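Local structure of ADP-ribose pyrophosphatase MutT (Rickettsia felis, 4KYX) at residues E62-I70 against H104-H112. The protein probably hydrolyses nucleoside diphosphate derivatives or oxidised nucleoside triphosphates such as 8-oxo-dGTP, as a magnesium-dependent Nudix enzyme. Residues are numbered along the deposited sequence; the frame is centred on the assembly and turned at random.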
ATOM      1  N   GLU A  62       6.874 -15.580   1.965  1.00 18.31           N
ATOM      2  CA  GLU A  62       5.858 -15.806   3.013  1.00 18.91           C
ATOM      3  C   GLU A  62       5.042 -17.056   2.739  1.00 17.71           C
ATOM      4  O   GLU A  62       4.831 -17.899   3.651  1.00 17.65           O
ATOM      5  CB  GLU A  62       4.990 -14.579   3.144  1.00 20.06           C
ATOM      6  CG  GLU A  62       5.778 -13.484   3.842  1.00 22.56           C
ATOM      7  CD  GLU A  62       4.974 -12.274   4.182  1.00 25.58           C
ATOM      8  OE1 GLU A  62       3.874 -12.011   3.591  1.00 27.56           O
ATOM      9  OE2 GLU A  62       5.533 -11.488   4.988  1.00 29.73           O
ATOM     10  N   VAL A  63       4.613 -17.216   1.487  1.00 17.08           N
ATOM     11  CA  VAL A  63       3.857 -18.416   1.086  1.00 17.23           C
ATOM     12  C   VAL A  63       4.681 -19.694   1.347  1.00 17.95           C
ATOM     13  O   VAL A  63       4.176 -20.696   1.909  1.00 17.76           O
ATOM     14  CB  VAL A  63       3.344 -18.312  -0.372  1.00 17.29           C
ATOM     15  CG1 VAL A  63       2.801 -19.658  -0.889  1.00 17.69           C
ATOM     16  CG2 VAL A  63       2.302 -17.208  -0.474  1.00 16.71           C
ATOM     17  N   LEU A  64       5.954 -19.675   0.941  1.00 18.76           N
ATOM     18  CA  LEU A  64       6.796 -20.844   1.163  1.00 19.90           C
ATOM     19  C   LEU A  64       6.970 -21.143   2.653  1.00 20.28           C
ATOM     20  O   LEU A  64       6.892 -22.328   3.085  1.00 20.36           O
ATOM     21  CB  LEU A  64       8.187 -20.683   0.478  1.00 20.84           C
ATOM     22  CG  LEU A  64       9.120 -21.877   0.353  1.00 22.28           C
ATOM     23  CD1 LEU A  64       8.434 -23.009  -0.366  1.00 22.56           C
ATOM     24  CD2 LEU A  64      10.400 -21.386  -0.382  1.00 22.98           C
ATOM     25  N   GLU A  65       7.322 -20.121   3.418  1.00 20.78           N
ATOM     26  CA  GLU A  65       7.522 -20.253   4.872  1.00 22.22           C
ATOM     27  C   GLU A  65       6.286 -20.809   5.589  1.00 20.83           C
ATOM     28  O   GLU A  65       6.411 -21.523   6.564  1.00 20.71           O
ATOM     29  CB  GLU A  65       7.865 -18.905   5.529  1.00 23.75           C
ATOM     30  CG  GLU A  65       9.303 -18.495   5.344  1.00 27.50           C
ATOM     31  CD  GLU A  65       9.580 -17.102   5.866  1.00 29.77           C
ATOM     32  OE1 GLU A  65       8.683 -16.498   6.529  1.00 34.69           O
ATOM     33  OE2 GLU A  65      10.691 -16.602   5.604  1.00 34.44           O
ATOM     34  N   GLU A  66       5.095 -20.402   5.148  1.00 19.92           N
ATOM     35  CA  GLU A  66       3.856 -20.722   5.882  1.00 19.36           C
ATOM     36  C   GLU A  66       3.164 -22.057   5.472  1.00 18.99           C
ATOM     37  O   GLU A  66       2.521 -22.709   6.309  1.00 18.89           O
ATOM     38  CB  GLU A  66       2.878 -19.543   5.769  1.00 19.37           C
ATOM     39  CG  GLU A  66       3.421 -18.301   6.455  1.00 20.11           C
ATOM     40  CD  GLU A  66       2.608 -17.074   6.184  1.00 21.05           C
ATOM     41  OE1 GLU A  66       1.700 -17.128   5.337  1.00 21.23           O
ATOM     42  OE2 GLU A  66       2.953 -15.992   6.747  1.00 23.08           O
ATOM     43  N   THR A  67       3.304 -22.424   4.198  1.00 18.53           N
ATOM     44  CA  THR A  67       2.474 -23.424   3.561  1.00 18.47           C
ATOM     45  C   THR A  67       3.283 -24.473   2.804  1.00 19.26           C
ATOM     46  O   THR A  67       2.694 -25.416   2.320  1.00 20.02           O
ATOM     47  CB  THR A  67       1.489 -22.799   2.548  1.00 17.89           C
ATOM     48  OG1 THR A  67       2.248 -22.294   1.424  1.00 17.86           O
ATOM     49  CG2 THR A  67       0.668 -21.714   3.189  1.00 17.38           C
ATOM     50  N   ASN A  68       4.590 -24.279   2.649  1.00 19.65           N
ATOM     51  CA  ASN A  68       5.460 -25.126   1.802  1.00 20.60           C
ATOM     52  C   ASN A  68       5.164 -25.038   0.299  1.00 20.53           C
ATOM     53  O   ASN A  68       5.720 -25.802  -0.479  1.00 22.06           O
ATOM     54  CB  ASN A  68       5.348 -26.596   2.267  1.00 21.31           C
ATOM     55  CG  ASN A  68       6.548 -27.445   1.948  1.00 22.49           C
ATOM     56  OD1 ASN A  68       7.662 -27.019   2.077  1.00 23.37           O
ATOM     57  ND2 ASN A  68       6.310 -28.706   1.567  1.00 23.26           N
ATOM     58  N   LEU A  69       4.320 -24.099  -0.109  1.00 19.35           N
ATOM     59  CA  LEU A  69       3.901 -23.980  -1.479  1.00 19.19           C
ATOM     60  C   LEU A  69       4.794 -22.985  -2.200  1.00 19.26           C
ATOM     61  O   LEU A  69       5.246 -21.998  -1.618  1.00 18.66           O
ATOM     62  CB  LEU A  69       2.460 -23.496  -1.593  1.00 18.33           C
ATOM     63  CG  LEU A  69       1.405 -24.424  -1.018  1.00 18.24           C
ATOM     64  CD1 LEU A  69       0.007 -23.837  -0.958  1.00 17.63           C
ATOM     65  CD2 LEU A  69       1.433 -25.718  -1.817  1.00 19.16           C
ATOM     66  N   ILE A  70       5.027 -23.281  -3.470  1.00 20.02           N
ATOM     67  CA  ILE A  70       5.832 -22.444  -4.343  1.00 20.56           C
ATOM     68  C   ILE A  70       4.874 -21.749  -5.279  1.00 20.70           C
ATOM     69  O   ILE A  70       4.171 -22.408  -6.075  1.00 21.09           O
ATOM     70  CB  ILE A  70       6.863 -23.315  -5.151  1.00 21.90           C
ATOM     71  CG1 ILE A  70       7.906 -23.868  -4.206  1.00 22.15           C
ATOM     72  CG2 ILE A  70       7.473 -22.458  -6.223  1.00 22.52           C
ATOM     73  CD1 ILE A  70       8.894 -24.850  -4.866  1.00 23.61           C
ATOM     74  N   HIS A 104       0.016 -30.233  -3.973  1.00 29.41           N
ATOM     75  CA  HIS A 104      -0.022 -31.431  -3.140  1.00 30.13           C
ATOM     76  C   HIS A 104       1.014 -31.479  -2.037  1.00 28.57           C
ATOM     77  O   HIS A 104       0.913 -32.349  -1.167  1.00 28.49           O
ATOM     78  CB  HIS A 104       0.046 -32.688  -4.006  1.00 33.57           C
ATOM     79  CG  HIS A 104      -1.095 -32.786  -4.955  1.00 36.62           C
ATOM     80  ND1 HIS A 104      -0.948 -33.203  -6.261  1.00 42.03           N
ATOM     81  CD2 HIS A 104      -2.392 -32.428  -4.815  1.00 37.80           C
ATOM     82  CE1 HIS A 104      -2.126 -33.155  -6.865  1.00 43.14           C
ATOM     83  NE2 HIS A 104      -3.013 -32.677  -6.012  1.00 40.56           N
ATOM     84  N   GLU A 105       1.962 -30.532  -2.050  1.00 26.92           N
ATOM     85  CA  GLU A 105       2.980 -30.440  -1.017  1.00 26.13           C
ATOM     86  C   GLU A 105       2.552 -29.490   0.113  1.00 24.21           C
ATOM     87  O   GLU A 105       3.342 -29.200   0.988  1.00 23.86           O
ATOM     88  CB  GLU A 105       4.308 -29.960  -1.612  1.00 26.70           C
ATOM     89  CG  GLU A 105       4.863 -30.978  -2.592  1.00 28.33           C
ATOM     90  CD  GLU A 105       6.202 -30.670  -3.149  1.00 28.88           C
ATOM     91  OE1 GLU A 105       6.795 -31.643  -3.637  1.00 31.10           O
ATOM     92  OE2 GLU A 105       6.648 -29.528  -3.191  1.00 28.06           O
ATOM     93  N   LEU A 106       1.308 -29.024   0.116  1.00 23.02           N
ATOM     94  CA  LEU A 106       0.819 -28.169   1.180  1.00 21.52           C
ATOM     95  C   LEU A 106       1.123 -28.776   2.534  1.00 22.25           C
ATOM     96  O   LEU A 106       0.813 -29.965   2.774  1.00 22.15           O
ATOM     97  CB  LEU A 106      -0.679 -28.004   1.034  1.00 21.09           C
ATOM     98  CG  LEU A 106      -1.449 -27.294   2.185  1.00 20.13           C
ATOM     99  CD1 LEU A 106      -0.948 -25.831   2.276  1.00 19.61           C
ATOM    100  CD2 LEU A 106      -2.939 -27.363   1.926  1.00 19.95           C
ATOM    101  N   GLN A 107       1.782 -27.995   3.394  1.00 22.34           N
ATOM    102  CA  GLN A 107       2.010 -28.396   4.787  1.00 23.32           C
ATOM    103  C   GLN A 107       1.763 -27.203   5.667  1.00 22.03           C
ATOM    104  O   GLN A 107       2.076 -26.068   5.278  1.00 21.04           O
ATOM    105  CB  GLN A 107       3.440 -28.892   5.008  1.00 25.06           C
ATOM    106  CG  GLN A 107       3.718 -30.153   4.257  1.00 28.05           C
ATOM    107  CD  GLN A 107       5.118 -30.689   4.498  1.00 31.45           C
ATOM    108  OE1 GLN A 107       5.839 -30.224   5.365  1.00 34.47           O
ATOM    109  NE2 GLN A 107       5.495 -31.703   3.734  1.00 34.34           N
ATOM    110  N   ASN A 108       1.228 -27.452   6.858  1.00 21.43           N
ATOM    111  CA  ASN A 108       1.090 -26.370   7.839  1.00 20.77           C
ATOM    112  C   ASN A 108       2.407 -26.186   8.595  1.00 21.56           C
ATOM    113  O   ASN A 108       2.682 -26.888   9.610  1.00 21.83           O
ATOM    114  CB  ASN A 108      -0.008 -26.719   8.837  1.00 20.53           C
ATOM    115  CG  ASN A 108      -0.350 -25.587   9.757  1.00 19.91           C
ATOM    116  OD1 ASN A 108       0.272 -24.528   9.716  1.00 20.03           O
ATOM    117  ND2 ASN A 108      -1.385 -25.776  10.577  1.00 19.98           N
ATOM    118  N   LEU A 109       3.220 -25.253   8.121  1.00 22.02           N
ATOM    119  CA  LEU A 109       4.498 -25.033   8.708  1.00 24.06           C
ATOM    120  C   LEU A 109       4.532 -24.130   9.917  1.00 25.65           C
ATOM    121  O   LEU A 109       5.574 -24.025  10.540  1.00 28.22           O
ATOM    122  CB  LEU A 109       5.476 -24.514   7.620  1.00 23.91           C
ATOM    123  CG  LEU A 109       5.648 -25.532   6.493  1.00 24.48           C
ATOM    124  CD1 LEU A 109       6.611 -25.004   5.426  1.00 24.83           C
ATOM    125  CD2 LEU A 109       6.112 -26.882   7.026  1.00 25.61           C
ATOM    126  N   GLU A 110       3.427 -23.469  10.250  1.00 26.78           N
ATOM    127  CA  GLU A 110       3.337 -22.636  11.469  1.00 27.97           C
ATOM    128  C   GLU A 110       2.101 -23.050  12.266  1.00 27.25           C
ATOM    129  O   GLU A 110       1.127 -22.286  12.405  1.00 25.40           O
ATOM    130  CB  GLU A 110       3.316 -21.161  11.111  1.00 29.72           C
ATOM    131  CG  GLU A 110       4.574 -20.737  10.342  1.00 31.91           C
ATOM    132  CD  GLU A 110       4.750 -19.234  10.207  1.00 35.94           C
ATOM    133  OE1 GLU A 110       3.749 -18.494  10.065  1.00 37.58           O
ATOM    134  OE2 GLU A 110       5.914 -18.796  10.241  1.00 41.56           O
ATOM    135  N   PRO A 111       2.133 -24.282  12.789  1.00 27.06           N
ATOM    136  CA  PRO A 111       0.913 -24.799  13.427  1.00 27.34           C
ATOM    137  C   PRO A 111       0.527 -24.138  14.742  1.00 28.12           C
ATOM    138  O   PRO A 111      -0.593 -24.325  15.207  1.00 27.45           O
ATOM    139  CB  PRO A 111       1.214 -26.285  13.666  1.00 27.92           C
ATOM    140  CG  PRO A 111       2.659 -26.493  13.380  1.00 28.79           C
ATOM    141  CD  PRO A 111       3.276 -25.206  12.928  1.00 27.87           C
ATOM    142  N   HIS A 112       1.425 -23.350  15.323  1.00 29.17           N
ATOM    143  CA  HIS A 112       1.041 -22.542  16.485  1.00 30.59           C
ATOM    144  C   HIS A 112       0.364 -21.256  16.117  1.00 29.75           C
ATOM    145  O   HIS A 112      -0.281 -20.653  16.961  1.00 31.04           O
ATOM    146  CB  HIS A 112       2.238 -22.363  17.413  1.00 32.19           C
ATOM    147  CG  HIS A 112       2.738 -23.678  17.911  1.00 33.39           C
ATOM    148  ND1 HIS A 112       3.789 -24.350  17.319  1.00 34.68           N
ATOM    149  CD2 HIS A 112       2.223 -24.526  18.826  1.00 34.16           C
ATOM    150  CE1 HIS A 112       3.947 -25.524  17.906  1.00 35.17           C
ATOM    151  NE2 HIS A 112       3.009 -25.651  18.824  1.00 35.67           N
TER
HETATM  152  O   HOH W   1       1.378 -22.030   8.613  1.00 28.24           O
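Gln-107 N donates to Thr-67 O over 2.9 Å in a nearly straight bond (174° at the hydrogen), and Leu-109 N reaches Glu-66 O at 3.2 Å. The carbonyls at the C-terminal end of helix 55-67 are thus met by backbone N-H groups of the loop 104-112. Each donor stands well above its acceptor's carbonyl plane, not on a lone pair. A third bond runs the other way: Asn-68 ND2 donates to Glu-105 O at 3.1 Å, and this oxygen lies close to the plane of the amide. With CG anti to the backbone N (chi1 -155°), the Asn-68 amide extends alongside that of Gln-107, the two planes 35° apart. Leu-109 CD1 lies against the last turn of the helix, 3.5 Å from Asn-68 N and 3.6 Å from Leu-64 O. Apolar packing adds Leu-106 CD1, 3.9 Å from Leu-69 CD1 and also touching Thr-67 CB; Leu-106 and Leu-69 both continue onto Leu-29 and Trp-119 of the neighbouring strands.

Around this shell, a water donates to Glu-66 O and Asn-108 OD1 and accepts from Glu-110 N, while Asn-108 ND2 binds Val-114 O. Thr-67 OG1 bonds to Val-63 O and accepts from Leu-69 N, an ST turn that fixes the chain where Asn-68, with positive phi, leaves the helix. Asn-102 further ties down this exit through Asn-68 O and Ile-70 N.

Glu-66 OE2 and Glu-110 OE1 approach to 4.2 Å, a like-charge pair probably eased by the bond from Gly-46 N to Glu-66 OE1. The chemistry implies a helix terminus joined to the loop before strand 116-120 by two backbone-to-backbone hydrogen bonds and one from the Asn-68 amide, together with leucine packing, on the surface of the Nudix domain.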